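Local coordinates for protein putative phosphatase (DUF442) (Shewanella putrefaciens CN-32, PDB 3GXH) that probably hydrolyses phosphate esters as a phosphatase of the tyrosine and dual-specificity phosphatase clan, at residues V44-P49 with P57-L62; D84-F89 with S152-H157; N107-A112 with P142-L147; Y117-K120 with N124-M127. All blocks are in the same frame, centred on the assembly; numbering follows the deposited sequence.

Interaction 1: V44-P49 with P57-L62; sequences VINLMP and PDEGKL
The amide of Asn46 and the carboxylate of Glu59 lie nearly parallel, their planes 13° apart, with the carboxylate over one face of the amide and slipped along it. Glu59 CD stands 3.6 Å from Asn46 ND2, and Glu59 OE2 comes equally near Asn46 CG. With this stacking the ND2 hydrogens do not point at Glu59 OE1: the two atoms are 3.5 Å apart at too poor an angle for a hydrogen bond, and Asn46 ND2 is instead bonded to Tyr70 OH. From the opposite side of the amide plane Met48 N donates to Asn46 OD1 (2.9 Å), closing an Asx turn where the strand ends. Val44 CG1 lies beyond the carboxylate, 3.8 Å from Glu59 OE2, and the two side chains meet at about a right angle. Glu59 reaches the strand because CG is anti to its backbone N (chi1 179°) and the chain runs on extended; OE2 then bonds His103 NE2. Asp58 is the N-cap, its OD1 accepting from Lys61 N at 3.2 Å. The contact thus joins strand and helix of the beta-alpha-beta unit 43-46, 59-65, 69-72; strand 43-46 lies between strands 69-72 and 100-103, paired with both.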
loop_
_atom_site.group_PDB
_atom_site.type_symbol
_atom_site.label_atom_id
_atom_site.label_comp_id
_atom_site.label_asym_id
_atom_site.label_seq_id
_atom_site.Cartn_x
_atom_site.Cartn_y
_atom_site.Cartn_z
ATOM N N VAL A 44 1.054 5.274 7.845
ATOM C CA VAL A 44 1.605 4.149 7.146
ATOM C C VAL A 44 0.712 2.941 7.374
ATOM O O VAL A 44 0.441 2.623 8.554
ATOM C CB VAL A 44 3.024 3.815 7.643
ATOM C CG1 VAL A 44 3.533 2.524 6.969
ATOM C CG2 VAL A 44 3.989 4.973 7.339
ATOM N N ILE A 45 0.238 2.325 6.299
ATOM C CA ILE A 45 -0.589 1.125 6.310
ATOM C C ILE A 45 0.272 -0.005 5.790
ATOM O O ILE A 45 0.695 0.007 4.650
ATOM C CB ILE A 45 -1.900 1.278 5.510
ATOM C CG1 ILE A 45 -2.678 2.504 6.007
ATOM C CG2 ILE A 45 -2.689 -0.037 5.596
ATOM C CD1 ILE A 45 -3.934 2.753 5.200
ATOM N N ASN A 46 0.566 -0.967 6.668
ATOM C CA ASN A 46 1.484 -2.077 6.396
ATOM C C ASN A 46 0.685 -3.325 6.158
ATOM O O ASN A 46 -0.078 -3.774 7.015
ATOM C CB ASN A 46 2.381 -2.278 7.607
ATOM C CG ASN A 46 3.354 -3.412 7.452
ATOM O OD1 ASN A 46 3.588 -3.931 6.326
ATOM N ND2 ASN A 46 3.891 -3.847 8.605
ATOM N N LEU A 47 0.826 -3.872 4.942
ATOM C CA LEU A 47 0.167 -5.138 4.515
ATOM C C LEU A 47 1.072 -6.368 4.628
ATOM O O LEU A 47 0.641 -7.464 4.322
ATOM C CB LEU A 47 -0.344 -5.035 3.071
ATOM C CG LEU A 47 -1.205 -3.845 2.716
ATOM C CD1 LEU A 47 -1.615 -3.903 1.252
ATOM C CD2 LEU A 47 -2.445 -3.674 3.623
HETATM N N MSE A 48 2.323 -6.156 5.017
HETATM C CA MSE A 48 3.294 -7.236 5.126
HETATM C C MSE A 48 3.177 -7.958 6.456
HETATM O O MSE A 48 3.365 -7.352 7.492
HETATM C CB MSE A 48 4.692 -6.644 4.976
HETATM C CG MSE A 48 5.830 -7.616 5.183
HETATM SE SE MSE A 48 7.516 -6.711 4.925
HETATM C CE MSE A 48 8.690 -8.269 4.784
ATOM N N PRO A 49 2.941 -9.267 6.453
ATOM C CA PRO A 49 2.893 -9.978 7.728
ATOM C C PRO A 49 4.192 -9.840 8.523
ATOM O O PRO A 49 5.315 -9.999 7.992
ATOM C CB PRO A 49 2.675 -11.450 7.303
ATOM C CG PRO A 49 1.986 -11.366 5.991
ATOM C CD PRO A 49 2.628 -10.166 5.324
ATOM N N PRO A 57 11.177 -6.133 13.202
ATOM C CA PRO A 57 10.658 -6.780 14.430
ATOM C C PRO A 57 9.453 -5.984 15.027
ATOM O O PRO A 57 8.576 -6.595 15.631
ATOM C CB PRO A 57 11.828 -6.762 15.368
ATOM C CG PRO A 57 13.021 -6.790 14.464
ATOM C CD PRO A 57 12.628 -5.975 13.248
ATOM N N ASP A 58 9.438 -4.671 14.853
ATOM C CA ASP A 58 8.331 -3.822 15.349
ATOM C C ASP A 58 8.242 -2.585 14.472
ATOM O O ASP A 58 8.739 -1.512 14.819
ATOM C CB ASP A 58 8.581 -3.469 16.783
ATOM C CG ASP A 58 7.385 -2.794 17.465
ATOM O OD1 ASP A 58 6.426 -2.446 16.741
ATOM O OD2 ASP A 58 7.429 -2.618 18.685
ATOM N N GLU A 59 7.603 -2.768 13.322
ATOM C CA GLU A 59 7.465 -1.678 12.388
ATOM C C GLU A 59 6.719 -0.510 13.020
ATOM O O GLU A 59 7.057 0.665 12.783
ATOM C CB GLU A 59 6.818 -2.108 11.081
ATOM C CG GLU A 59 6.682 -0.895 10.131
ATOM C CD GLU A 59 6.303 -1.230 8.733
ATOM O OE1 GLU A 59 6.899 -2.133 8.115
ATOM O OE2 GLU A 59 5.392 -0.514 8.230
ATOM N N GLY A 60 5.677 -0.818 13.783
ATOM C CA GLY A 60 4.892 0.267 14.371
ATOM C C GLY A 60 5.676 1.195 15.270
ATOM O O GLY A 60 5.406 2.400 15.339
ATOM N N LYS A 61 6.650 0.640 15.998
ATOM C CA LYS A 61 7.546 1.428 16.773
ATOM C C LYS A 61 8.300 2.412 15.888
ATOM O O LYS A 61 8.413 3.601 16.178
ATOM C CB LYS A 61 8.515 0.541 17.558
ATOM C CG LYS A 61 9.504 1.305 18.406
ATOM C CD LYS A 61 10.433 0.343 19.190
ATOM C CE LYS A 61 11.423 1.109 20.091
ATOM N NZ LYS A 61 12.624 1.613 19.374
ATOM N N LEU A 62 8.828 1.912 14.774
ATOM C CA LEU A 62 9.569 2.780 13.868
ATOM C C LEU A 62 8.681 3.879 13.283
ATOM O O LEU A 62 9.099 5.043 13.154
ATOM C CB LEU A 62 10.209 1.988 12.734
ATOM C CG LEU A 62 11.083 0.791 13.131
ATOM C CD1 LEU A 62 11.713 0.122 11.853
ATOM C CD2 LEU A 62 12.114 1.189 14.128
#

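Interaction 2: D84-F89 with S152-H157; sequences DVEAFF and SAKYGH
Contact between Phe89 and Tyr155 is an offset edge-to-face aromatic pair at the periphery of the fold, where helix 82-94 meets the end of the C-terminal helix 142-154. The geometry bears this out: the ring centroids are 5.6 Å apart, the planes stand at 71°, and the edge of Phe89 turns toward the face of Tyr155. The nearest atoms are Phe89 CE2 and Tyr155 CE2, 3.7 Å apart, with the tyrosine carbon close to the plane of the Phe89 ring. Val85 CG1 sits 3.3 Å above one face of that ring, toward its rim, and Lys120 makes a cation-pi contact with Phe89, so the phenylalanine is packed within its own helix and against helix 108-120 as well.

Glu86 and Tyr155 are each modelled in two conformers, so the ring geometry holds for the Tyr155 copy described here. The polar approach is doubtful: in this pair Glu86 OE2 falls 2.0 Å from Tyr155 OH, too short to be real, so the two copies are unlikely to coexist. The same caution applies to the long salt bridge, 3.7 Å, from Glu86 OE2 to Lys154 NZ, which the fully extended lysine reaches from the helix end.

Tyr155 is the first residue to leave helical geometry. Behind it His157 N donates to Ser152 O (2.8 Å), Gly156 N bonds Ala153 O weakly, and Gly156 has positive phi (95°). These are the marks of a Schellman motif, the classic C-terminal stop of an alpha-helix.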
loop_
_atom_site.group_PDB
_atom_site.type_symbol
_atom_site.label_atom_id
_atom_site.label_comp_id
_atom_site.label_asym_id
_atom_site.label_seq_id
_atom_site.Cartn_x
_atom_site.Cartn_y
_atom_site.Cartn_z
ATOM N N ASP A 84 -9.740 -8.461 3.902
ATOM C CA ASP A 84 -8.499 -7.671 4.015
ATOM C C ASP A 84 -8.625 -6.359 3.232
ATOM O O ASP A 84 -8.242 -5.287 3.671
ATOM C CB ASP A 84 -7.260 -8.401 3.491
ATOM C CG ASP A 84 -7.001 -9.746 4.176
ATOM O OD1 ASP A 84 -7.277 -9.856 5.413
ATOM O OD2 ASP A 84 -6.458 -10.661 3.475
ATOM N N VAL A 85 -9.146 -6.491 2.020
ATOM C CA VAL A 85 -9.380 -5.321 1.172
ATOM C C VAL A 85 -10.342 -4.346 1.846
ATOM O O VAL A 85 -10.081 -3.138 1.920
ATOM C CB VAL A 85 -9.852 -5.728 -0.229
ATOM C CG1 VAL A 85 -10.155 -4.474 -1.104
ATOM C CG2 VAL A 85 -8.807 -6.618 -0.910
ATOM N N GLU A 86 -11.437 -4.867 2.376
ATOM C CA GLU A 86 -12.419 -4.049 3.096
ATOM C C GLU A 86 -11.832 -3.355 4.324
ATOM O O GLU A 86 -12.118 -2.205 4.583
ATOM C CB GLU A 86 -13.618 -4.893 3.515
ATOM C CG GLU A 86 -14.470 -5.347 2.346
ATOM C CD GLU A 86 -15.230 -4.214 1.686
ATOM O OE1 GLU A 86 -15.515 -3.199 2.368
ATOM O OE2 GLU A 86 -15.546 -4.350 0.478
ATOM N N ALA A 87 -10.973 -4.066 5.049
ATOM C CA ALA A 87 -10.316 -3.478 6.176
ATOM C C ALA A 87 -9.417 -2.303 5.737
ATOM O O ALA A 87 -9.340 -1.249 6.372
ATOM C CB ALA A 87 -9.496 -4.591 6.976
ATOM N N PHE A 88 -8.715 -2.490 4.628
ATOM C CA PHE A 88 -7.952 -1.378 4.051
ATOM C C PHE A 88 -8.836 -0.207 3.663
ATOM O O PHE A 88 -8.527 0.938 3.930
ATOM C CB PHE A 88 -7.141 -1.900 2.841
ATOM C CG PHE A 88 -6.449 -0.841 2.063
ATOM C CD1 PHE A 88 -5.439 -0.086 2.638
ATOM C CD2 PHE A 88 -6.746 -0.635 0.711
ATOM C CE1 PHE A 88 -4.809 0.942 1.909
ATOM C CE2 PHE A 88 -6.108 0.382 -0.027
ATOM C CZ PHE A 88 -5.144 1.159 0.573
ATOM N N PHE A 89 -9.929 -0.495 2.981
ATOM C CA PHE A 89 -10.835 0.569 2.606
ATOM C C PHE A 89 -11.374 1.342 3.812
ATOM O O PHE A 89 -11.403 2.588 3.821
ATOM C CB PHE A 89 -12.056 0.036 1.842
ATOM C CG PHE A 89 -11.806 -0.531 0.459
ATOM C CD1 PHE A 89 -10.616 -0.403 -0.239
ATOM C CD2 PHE A 89 -12.855 -1.206 -0.155
ATOM C CE1 PHE A 89 -10.495 -0.900 -1.509
ATOM C CE2 PHE A 89 -12.733 -1.718 -1.433
ATOM C CZ PHE A 89 -11.519 -1.576 -2.107
ATOM N N SER A 152 -13.853 -5.878 -7.687
ATOM C CA SER A 152 -14.235 -4.951 -8.746
ATOM C C SER A 152 -15.735 -5.061 -8.979
ATOM O O SER A 152 -16.448 -4.048 -8.989
ATOM C CB SER A 152 -13.468 -5.219 -10.030
ATOM O OG SER A 152 -12.076 -5.023 -9.841
ATOM N N ALA A 153 -16.228 -6.288 -9.135
ATOM C CA ALA A 153 -17.687 -6.517 -9.322
ATOM C C ALA A 153 -18.545 -6.059 -8.130
ATOM O O ALA A 153 -19.640 -5.500 -8.333
ATOM C CB ALA A 153 -17.974 -7.988 -9.655
ATOM N N LYS A 154 -18.072 -6.273 -6.910
ATOM C CA LYS A 154 -18.787 -5.896 -5.698
ATOM C C LYS A 154 -19.040 -4.387 -5.631
ATOM O O LYS A 154 -20.126 -3.958 -5.181
ATOM C CB LYS A 154 -17.994 -6.349 -4.464
ATOM C CG LYS A 154 -18.698 -6.075 -3.157
ATOM C CD LYS A 154 -17.969 -6.666 -1.952
ATOM C CE LYS A 154 -18.641 -6.216 -0.648
ATOM N NZ LYS A 154 -18.167 -7.011 0.517
ATOM N N TYR A 155 -18.064 -3.598 -6.111
ATOM C CA TYR A 155 -18.122 -2.141 -5.955
ATOM C C TYR A 155 -18.401 -1.403 -7.256
ATOM O O TYR A 155 -17.993 -0.246 -7.436
ATOM C CB TYR A 155 -16.863 -1.626 -5.267
ATOM C CG TYR A 155 -16.876 -1.974 -3.809
ATOM C CD1 TYR A 155 -17.788 -1.371 -2.949
ATOM C CD2 TYR A 155 -16.027 -2.935 -3.295
ATOM C CE1 TYR A 155 -17.835 -1.693 -1.616
ATOM C CE2 TYR A 155 -16.061 -3.262 -1.955
ATOM C CZ TYR A 155 -16.969 -2.634 -1.118
ATOM O OH TYR A 155 -17.014 -2.955 0.216
ATOM N N GLY A 156 -19.143 -2.060 -8.149
ATOM C CA GLY A 156 -19.716 -1.415 -9.333
ATOM C C GLY A 156 -18.971 -1.493 -10.641
ATOM O O GLY A 156 -19.393 -0.884 -11.650
ATOM N N HIS A 157 -17.873 -2.233 -10.635
ATOM C CA HIS A 157 -16.953 -2.267 -11.775
ATOM C C HIS A 157 -16.676 -3.703 -12.223
ATOM O O HIS A 157 -17.617 -4.520 -12.190
ATOM C CB HIS A 157 -15.676 -1.512 -11.369
ATOM C CG HIS A 157 -15.961 -0.116 -10.894
ATOM N ND1 HIS A 157 -16.076 0.953 -11.761
ATOM C CD2 HIS A 157 -16.224 0.374 -9.656
ATOM C CE1 HIS A 157 -16.379 2.043 -11.073
ATOM N NE2 HIS A 157 -16.472 1.720 -9.793
ATOM O OXT HIS A 157 -15.558 -4.068 -12.623
#

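Interaction 3: N107-A112 with P142-L147; sequences NYRASA and PKWQAL. With SO4 (sulfate ion), chain D.
Arg109 presses its aliphatic stem against Trp144 while serving a phosphate-binding P-loop of the kind found in cysteine-dependent phosphatases, here occupied by a sulfate ion. Its CB lies 4.1 Å from Trp144 CH2, and CG comes closer, 3.7 Å from the same carbon and 3.3 Å from sulfate O4. The guanidinium and indole planes stand 66° apart, so the meeting is of stem with ring and no stack forms. Beyond CG the chain runs extended: CD passes O4, and NE bonds Val75 O. The tip NH1 donates to O4 with an N-H...O angle of 162° and also approaches O2, which lies at the guanidinium edge. Oxygen O4 receives Arg109 N as well, so one residue grips it with both backbone and side chain. Tyr108 N bonds O1, and Leu105 N and Ala106 N add further donors, consistent with a site shaped for a phosphate group. The neighbouring ring atom CZ3 of Trp144 packs on Ala112 CB at 3.8 Å. Through this packing on Arg109 and Ala112, helix 142-154 lies against the start of helix 108-120. Trp144 NE1 bonds Trp77 O. Ser111 OG donates to Asn107 O at 2.7 Å, meeting the carbonyl at a C=O...O angle of 161°.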
loop_
_atom_site.group_PDB
_atom_site.type_symbol
_atom_site.label_atom_id
_atom_site.label_comp_id
_atom_site.label_asym_id
_atom_site.label_seq_id
_atom_site.Cartn_x
_atom_site.Cartn_y
_atom_site.Cartn_z
ATOM N N ASN A 107 5.774 -4.156 -3.111
ATOM C CA ASN A 107 4.666 -3.424 -3.683
ATOM C C ASN A 107 3.737 -4.261 -4.553
ATOM O O ASN A 107 3.005 -3.682 -5.346
ATOM C CB ASN A 107 5.120 -2.147 -4.416
ATOM C CG ASN A 107 4.018 -1.034 -4.447
ATOM O OD1 ASN A 107 2.974 -1.153 -3.824
ATOM N ND2 ASN A 107 4.310 0.037 -5.134
ATOM N N TYR A 108 3.669 -5.582 -4.353
ATOM C CA TYR A 108 2.651 -6.370 -5.079
ATOM C C TYR A 108 1.312 -6.224 -4.358
ATOM O O TYR A 108 0.335 -5.684 -4.901
ATOM C CB TYR A 108 3.021 -7.828 -5.164
ATOM C CG TYR A 108 4.006 -8.149 -6.249
ATOM C CD1 TYR A 108 5.317 -7.741 -6.179
ATOM C CD2 TYR A 108 3.635 -8.943 -7.304
ATOM C CE1 TYR A 108 6.246 -8.141 -7.157
ATOM C CE2 TYR A 108 4.555 -9.328 -8.313
ATOM C CZ TYR A 108 5.858 -8.904 -8.207
ATOM O OH TYR A 108 6.806 -9.291 -9.168
ATOM N N ARG A 109 1.228 -6.632 -3.103
ATOM C CA ARG A 109 -0.017 -6.488 -2.330
ATOM C C ARG A 109 -0.486 -5.031 -2.364
ATOM O O ARG A 109 -1.697 -4.756 -2.621
ATOM C CB ARG A 109 0.169 -6.875 -0.860
ATOM C CG ARG A 109 0.335 -8.348 -0.597
ATOM C CD ARG A 109 1.060 -8.417 0.770
ATOM N NE ARG A 109 1.227 -9.716 1.392
ATOM C CZ ARG A 109 2.247 -10.529 1.185
ATOM N NH1 ARG A 109 3.128 -10.337 0.200
ATOM N NH2 ARG A 109 2.348 -11.623 1.905
ATOM N N ALA A 110 0.389 -4.069 -2.068
ATOM C CA ALA A 110 -0.001 -2.680 -1.918
ATOM C C ALA A 110 -0.476 -2.031 -3.202
ATOM O O ALA A 110 -1.465 -1.294 -3.194
ATOM C CB ALA A 110 1.136 -1.846 -1.220
ATOM N N SER A 111 0.176 -2.285 -4.316
ATOM C CA SER A 111 -0.290 -1.694 -5.587
ATOM C C SER A 111 -1.650 -2.297 -6.011
ATOM O O SER A 111 -2.484 -1.566 -6.560
ATOM C CB SER A 111 0.748 -1.825 -6.694
ATOM O OG SER A 111 0.978 -3.182 -7.078
ATOM N N ALA A 112 -1.871 -3.573 -5.706
ATOM C CA ALA A 112 -3.166 -4.227 -5.992
ATOM C C ALA A 112 -4.270 -3.585 -5.144
ATOM O O ALA A 112 -5.344 -3.282 -5.625
ATOM C CB ALA A 112 -3.079 -5.745 -5.783
ATOM N N PRO A 142 -3.735 -16.918 -9.691
ATOM C CA PRO A 142 -5.191 -16.894 -9.842
ATOM C C PRO A 142 -5.946 -16.474 -8.601
ATOM O O PRO A 142 -7.089 -15.984 -8.734
ATOM C CB PRO A 142 -5.553 -18.365 -10.200
ATOM C CG PRO A 142 -4.329 -19.167 -9.936
ATOM C CD PRO A 142 -3.154 -18.234 -10.034
ATOM N N LYS A 143 -5.393 -16.672 -7.403
ATOM C CA LYS A 143 -6.106 -16.242 -6.201
ATOM C C LYS A 143 -6.196 -14.721 -6.184
ATOM O O LYS A 143 -7.201 -14.146 -5.752
ATOM C CB LYS A 143 -5.446 -16.720 -4.937
ATOM C CG LYS A 143 -5.221 -18.223 -4.896
ATOM C CD LYS A 143 -6.106 -18.933 -3.926
ATOM C CE LYS A 143 -5.536 -20.335 -3.610
ATOM N NZ LYS A 143 -4.130 -20.351 -3.058
ATOM N N TRP A 144 -5.115 -14.075 -6.606
ATOM C CA TRP A 144 -5.096 -12.612 -6.758
ATOM C C TRP A 144 -6.029 -12.149 -7.867
ATOM O O TRP A 144 -6.762 -11.197 -7.709
ATOM C CB TRP A 144 -3.664 -12.060 -6.911
ATOM C CG TRP A 144 -2.983 -12.042 -5.574
ATOM C CD1 TRP A 144 -2.276 -13.033 -5.011
ATOM C CD2 TRP A 144 -2.981 -10.947 -4.646
ATOM N NE1 TRP A 144 -1.878 -12.656 -3.732
ATOM C CE2 TRP A 144 -2.290 -11.368 -3.505
ATOM C CE3 TRP A 144 -3.554 -9.686 -4.657
ATOM C CZ2 TRP A 144 -2.106 -10.546 -2.395
ATOM C CZ3 TRP A 144 -3.358 -8.858 -3.536
ATOM C CH2 TRP A 144 -2.704 -9.317 -2.405
ATOM N N GLN A 145 -6.031 -12.831 -9.001
ATOM C CA GLN A 145 -6.939 -12.491 -10.073
ATOM C C GLN A 145 -8.366 -12.545 -9.555
ATOM O O GLN A 145 -9.212 -11.654 -9.822
ATOM C CB GLN A 145 -6.786 -13.503 -11.199
ATOM C CG GLN A 145 -5.620 -13.244 -12.104
ATOM C CD GLN A 145 -5.616 -14.184 -13.287
ATOM O OE1 GLN A 145 -5.449 -15.389 -13.125
ATOM N NE2 GLN A 145 -5.803 -13.635 -14.489
ATOM N N ALA A 146 -8.688 -13.627 -8.839
ATOM C CA ALA A 146 -10.045 -13.841 -8.347
ATOM C C ALA A 146 -10.468 -12.765 -7.360
ATOM O O ALA A 146 -11.603 -12.274 -7.385
ATOM C CB ALA A 146 -10.185 -15.247 -7.672
ATOM N N LEU A 147 -9.557 -12.379 -6.498
ATOM C CA LEU A 147 -9.777 -11.306 -5.516
ATOM C C LEU A 147 -10.112 -10.018 -6.252
ATOM O O LEU A 147 -11.118 -9.334 -5.949
ATOM C CB LEU A 147 -8.564 -11.082 -4.620
ATOM C CG LEU A 147 -8.681 -9.940 -3.606
ATOM C CD1 LEU A 147 -9.689 -10.299 -2.532
ATOM C CD2 LEU A 147 -7.311 -9.591 -3.028
HETATM S S SO4 D . 4.892 -8.213 -1.817
HETATM O O1 SO4 D . 5.379 -7.300 -2.804
HETATM O O2 SO4 D . 5.312 -9.584 -2.106
HETATM O O3 SO4 D . 5.406 -7.841 -0.506
HETATM O O4 SO4 D . 3.424 -8.090 -1.738
#

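Interaction 4: Y117-K120 with N124-M127; sequences YQLK and NPNM
Asn124 meets the end of helix 108-120 through a water: its backbone N gives a hydrogen bond to water 1 at 2.8 Å, and the water donates in turn to Leu119 O, also at 2.8 Å. Its side chain is directed away from the helix, and its backbone angles (phi 47°, psi 59°) are in the left-handed region, where the chain doubles back after the helix.

Pro125 carries the packing. Its ring lies against the helix backbone, with CG 3.6 Å from Leu119 N and CD 3.6 Å from Leu119 CA. Gln118 CB and OE1 lie off one face of the ring, toward its rim, OE1 touching Pro125 CB at 3.6 Å, and the two side chains slide past each other in opposite directions. Leu119 CB stands nearer the ring plane, at the CG-CD edge, 4.0 Å from Pro125 CG, these side chains crossing at about a right angle. Gln118 NE2 bonds Gln18 O, which is consistent with OE1 being held beside the proline.

Asn126 turns away and acts as N-cap of the next helix, its OD1 accepting from Gln129 N; Met127, a selenomethionine, begins that helix.

With no direct polar bond between them, the two segments meet through van der Waals contact of the proline ring, which also packs on Tyr115 of the same helix, and through one water that links a carbonyl near the helix end to the returning backbone.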
loop_
_atom_site.group_PDB
_atom_site.type_symbol
_atom_site.label_atom_id
_atom_site.label_comp_id
_atom_site.label_asym_id
_atom_site.label_seq_id
_atom_site.Cartn_x
_atom_site.Cartn_y
_atom_site.Cartn_z
ATOM N N TYR A 117 -8.800 0.368 -4.388
ATOM C CA TYR A 117 -9.286 1.537 -3.701
ATOM C C TYR A 117 -9.656 2.616 -4.686
ATOM O O TYR A 117 -10.737 3.224 -4.594
ATOM C CB TYR A 117 -8.237 2.050 -2.702
ATOM C CG TYR A 117 -8.540 3.411 -2.155
ATOM C CD1 TYR A 117 -9.483 3.562 -1.152
ATOM C CD2 TYR A 117 -7.908 4.568 -2.673
ATOM C CE1 TYR A 117 -9.775 4.834 -0.639
ATOM C CE2 TYR A 117 -8.219 5.839 -2.170
ATOM C CZ TYR A 117 -9.129 5.933 -1.157
ATOM O OH TYR A 117 -9.436 7.206 -0.692
ATOM N N GLN A 118 -8.768 2.901 -5.610
ATOM C CA GLN A 118 -9.059 3.939 -6.593
ATOM C C GLN A 118 -10.273 3.559 -7.436
ATOM O O GLN A 118 -11.113 4.410 -7.773
ATOM C CB GLN A 118 -7.856 4.236 -7.449
ATOM C CG GLN A 118 -6.706 4.815 -6.617
ATOM C CD GLN A 118 -5.479 5.206 -7.413
ATOM O OE1 GLN A 118 -5.129 4.587 -8.436
ATOM N NE2 GLN A 118 -4.783 6.252 -6.917
ATOM N N LEU A 119 -10.351 2.277 -7.785
ATOM C CA LEU A 119 -11.481 1.779 -8.574
ATOM C C LEU A 119 -12.786 1.994 -7.820
ATOM O O LEU A 119 -13.757 2.548 -8.368
ATOM C CB LEU A 119 -11.229 0.310 -8.925
ATOM C CG LEU A 119 -12.264 -0.322 -9.829
ATOM C CD1 LEU A 119 -12.235 0.368 -11.203
ATOM C CD2 LEU A 119 -11.964 -1.815 -9.955
ATOM N N LYS A 120 -12.831 1.655 -6.535
ATOM C CA LYS A 120 -14.096 1.785 -5.791
ATOM C C LYS A 120 -14.459 3.234 -5.468
ATOM O O LYS A 120 -15.654 3.572 -5.307
ATOM C CB LYS A 120 -14.058 0.925 -4.540
ATOM C CG LYS A 120 -13.328 1.554 -3.428
ATOM C CD LYS A 120 -14.189 2.378 -2.464
ATOM C CE LYS A 120 -13.367 2.668 -1.221
ATOM N NZ LYS A 120 -13.997 3.690 -0.351
ATOM N N ASN A 124 -11.456 5.679 -11.652
ATOM C CA ASN A 124 -11.113 5.054 -12.956
ATOM C C ASN A 124 -9.587 4.875 -13.173
ATOM O O ASN A 124 -9.010 5.396 -14.127
ATOM C CB ASN A 124 -11.726 5.852 -14.132
ATOM C CG ASN A 124 -11.641 5.105 -15.446
ATOM O OD1 ASN A 124 -11.713 3.872 -15.476
ATOM N ND2 ASN A 124 -11.480 5.841 -16.542
ATOM N N PRO A 125 -8.928 4.122 -12.270
ATOM C CA PRO A 125 -7.482 3.926 -12.392
ATOM C C PRO A 125 -7.151 3.060 -13.597
ATOM O O PRO A 125 -7.980 2.265 -14.012
ATOM C CB PRO A 125 -7.129 3.173 -11.100
ATOM C CG PRO A 125 -8.386 2.407 -10.786
ATOM C CD PRO A 125 -9.503 3.368 -11.146
ATOM N N ASN A 126 -5.949 3.186 -14.152
ATOM C CA ASN A 126 -5.498 2.271 -15.175
ATOM C C ASN A 126 -4.787 1.112 -14.480
ATOM O O ASN A 126 -3.855 1.340 -13.732
ATOM C CB ASN A 126 -4.568 2.970 -16.167
ATOM C CG ASN A 126 -4.078 2.043 -17.226
ATOM O OD1 ASN A 126 -3.184 1.223 -17.005
ATOM N ND2 ASN A 126 -4.668 2.154 -18.412
HETATM N N MSE A 127 -5.253 -0.119 -14.708
HETATM C CA MSE A 127 -4.786 -1.250 -13.892
HETATM C C MSE A 127 -3.318 -1.513 -14.106
HETATM O O MSE A 127 -2.553 -1.681 -13.149
HETATM C CB MSE A 127 -5.589 -2.534 -14.172
HETATM C CG MSE A 127 -5.494 -3.505 -12.986
HETATM SE SE MSE A 127 -6.471 -5.213 -13.243
HETATM C CE MSE A 127 -5.026 -5.876 -14.260
HETATM O O HOH W 1 -13.314 3.806 -10.840
#

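Overall arrangement
Interaction 3 lies beside the sulfate, which its 107-112 segment binds together with Leu105 N and Ala106 N. Interaction 1 is centred about 19 Å from interaction 3 yet touches it, Pro49 CD coming 3.7 Å from Arg109 NH2; the neighbouring strand 100-103 runs into the phosphate-binding loop. Interactions 2 and 3 share helix 142-154, their centres about 12 Å apart, and meet where Val85 CG2 is 3.9 Å from Leu147 CD2. Interaction 4 uses the far end of helix 108-120, which begins at the sulfate, and adjoins interaction 2 through Phe89 CE1 and Tyr117 CA, 3.5 Å apart. Interactions 1 and 4 lie on opposite sides of the chain's centre.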